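Long-range contact in adhesin (Streptococcus sanguinis SK1 = NCTC 7863, PDB 6VT2), which binds sialylated glycans through tandem Siglec-like modules, probably to attach the bacterium to host sialoglycoproteins: residues 8-12 against 117-121. Sequence-based numbering, arbitrary orientation.
Sequences ITLPQ and SERFV
Leu-10 holds CG between its backbone N and carbonyl carbon (chi1 80°), a position that lays its branched end against the backbone of Arg-119; from there Leu-10 CD1 lies at the edge of the Phe-120 ring, near its plane and 3.9 Å from Phe-120 CD2. Glu-118 takes a different route: its chain is bent about the CB-CG bond (chi2 87°) and crosses the Ile-8 side chain at about a right angle, with Glu-118 CG 3.9 Å from Ile-8 CB. That bend also carries the carboxylate to a water, which donates to Glu-118 OE2 at 2.5 Å and accepts from the Ile-8 N.

Further along, water does much of the joining. A second molecule donates to both Leu-10 O and Arg-119 O. The direct bond comes at the far end, where Val-121 N gives its hydrogen to Gln-12 O over 2.9 Å, the donor standing 41° out of the carbonyl plane. A third water also donates to Gln-12 O, and only weakly to Arg-119 O.

In this Siglec-like module the chain here passes from one sheet to the other, the first-strand switch familiar from V-type immunoglobulin-like folds: strand 7-9 pairs with strand 21-29, whereas strand 13-17 runs parallel to strand 119-125, itself flanked by strand 95-104. The Val-121 to Gln-12 bond lies where that parallel pairing begins. Phe-120 meets Phe-24 of strand 21-29 edge-to-face, and Leu-10 packs on Val-26 and Val-100, one from each sheet.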
loop_
_atom_site.group_PDB
_atom_site.type_symbol
_atom_site.label_atom_id
_atom_site.label_comp_id
_atom_site.label_asym_id
_atom_site.label_seq_id
_atom_site.Cartn_x
_atom_site.Cartn_y
_atom_site.Cartn_z
ATOM N N ILE A 8 31.366 -42.877 -8.707
ATOM C CA ILE A 8 30.696 -41.725 -9.297
ATOM C C ILE A 8 29.310 -41.608 -8.684
ATOM O O ILE A 8 28.566 -42.594 -8.640
ATOM C CB ILE A 8 30.566 -41.870 -10.825
ATOM C CG1 ILE A 8 31.899 -42.107 -11.498
ATOM C CG2 ILE A 8 29.902 -40.626 -11.436
ATOM C CD1 ILE A 8 31.783 -42.511 -12.892
ATOM N N THR A 9 29.027 -40.377 -8.239
ATOM C CA THR A 9 27.756 -40.040 -7.606
ATOM C C THR A 9 27.075 -38.914 -8.437
ATOM O O THR A 9 27.764 -38.002 -8.784
ATOM C CB THR A 9 27.864 -39.622 -6.142
ATOM O OG1 THR A 9 28.377 -40.769 -5.472
ATOM C CG2 THR A 9 26.528 -39.267 -5.557
ATOM N N LEU A 10 25.861 -39.162 -8.917
ATOM C CA LEU A 10 25.229 -38.129 -9.785
ATOM C C LEU A 10 23.715 -38.303 -9.747
ATOM O O LEU A 10 23.288 -39.355 -9.381
ATOM C CB LEU A 10 25.784 -38.244 -11.202
ATOM C CG LEU A 10 25.184 -39.340 -12.069
ATOM C CD1 LEU A 10 25.629 -39.133 -13.504
ATOM C CD2 LEU A 10 25.583 -40.708 -11.572
ATOM N N PRO A 11 22.936 -37.258 -10.071
ATOM C CA PRO A 11 21.499 -37.383 -10.032
ATOM C C PRO A 11 21.022 -38.311 -11.148
ATOM O O PRO A 11 21.571 -38.267 -12.146
ATOM C CB PRO A 11 20.941 -35.996 -10.326
ATOM C CG PRO A 11 22.103 -35.212 -10.826
ATOM C CD PRO A 11 23.350 -35.879 -10.291
ATOM N N GLN A 12 19.965 -39.070 -10.888
ATOM C CA GLN A 12 19.482 -40.011 -11.920
ATOM C C GLN A 12 18.619 -39.234 -12.911
ATOM O O GLN A 12 18.473 -39.665 -14.015
ATOM C CB GLN A 12 18.605 -41.185 -11.465
ATOM C CG GLN A 12 18.557 -41.617 -10.030
ATOM C CD GLN A 12 17.300 -42.446 -9.801
ATOM O OE1 GLN A 12 17.235 -43.565 -10.264
ATOM N NE2 GLN A 12 16.263 -41.890 -9.175
ATOM N N SER A 117 24.991 -48.695 -16.008
ATOM C CA SER A 117 26.114 -47.998 -15.398
ATOM C C SER A 117 25.737 -46.551 -15.127
ATOM O O SER A 117 24.595 -46.138 -15.311
ATOM C CB SER A 117 27.364 -48.164 -16.258
ATOM O OG SER A 117 27.174 -47.588 -17.540
ATOM N N GLU A 118 26.693 -45.791 -14.638
ATOM C CA GLU A 118 26.403 -44.460 -14.142
ATOM C C GLU A 118 25.898 -43.586 -15.272
ATOM O O GLU A 118 26.520 -43.478 -16.329
ATOM C CB GLU A 118 27.647 -43.870 -13.530
ATOM C CG GLU A 118 28.220 -44.623 -12.304
ATOM C CD GLU A 118 29.189 -45.773 -12.588
ATOM O OE1 GLU A 118 29.371 -46.213 -13.757
ATOM O OE2 GLU A 118 29.814 -46.232 -11.604
ATOM N N ARG A 119 24.763 -42.944 -15.020
ATOM C CA ARG A 119 24.081 -42.233 -16.079
ATOM C C ARG A 119 23.099 -41.274 -15.432
ATOM O O ARG A 119 22.720 -41.431 -14.260
ATOM C CB ARG A 119 23.349 -43.193 -17.012
ATOM C CG ARG A 119 22.224 -43.971 -16.367
ATOM C CD ARG A 119 21.915 -45.253 -17.191
ATOM N NE ARG A 119 20.751 -45.817 -16.559
ATOM C CZ ARG A 119 20.764 -46.502 -15.436
ATOM N NH1 ARG A 119 21.921 -46.834 -14.856
ATOM N NH2 ARG A 119 19.593 -46.878 -14.884
ATOM N N PHE A 120 22.663 -40.325 -16.235
ATOM C CA PHE A 120 21.604 -39.421 -15.852
ATOM C C PHE A 120 20.611 -39.326 -16.990
ATOM O O PHE A 120 20.969 -39.531 -18.148
ATOM C CB PHE A 120 22.105 -38.024 -15.483
ATOM C CG PHE A 120 22.821 -37.323 -16.576
ATOM C CD1 PHE A 120 22.132 -36.525 -17.466
ATOM C CD2 PHE A 120 24.200 -37.460 -16.731
ATOM C CE1 PHE A 120 22.782 -35.915 -18.537
ATOM C CE2 PHE A 120 24.850 -36.816 -17.722
ATOM C CZ PHE A 120 24.144 -36.024 -18.654
ATOM N N VAL A 121 19.369 -38.946 -16.685
ATOM C CA VAL A 121 18.387 -38.632 -17.708
ATOM C C VAL A 121 18.084 -37.162 -17.572
ATOM O O VAL A 121 17.627 -36.701 -16.515
ATOM C CB VAL A 121 17.116 -39.447 -17.565
ATOM C CG1 VAL A 121 16.174 -39.118 -18.705
ATOM C CG2 VAL A 121 17.450 -40.958 -17.615
HETATM O O HOH W 1 30.318 -45.464 -9.265
HETATM O O HOH W 2 22.464 -41.541 -11.422
HETATM O O HOH W 3 19.348 -42.159 -14.623
#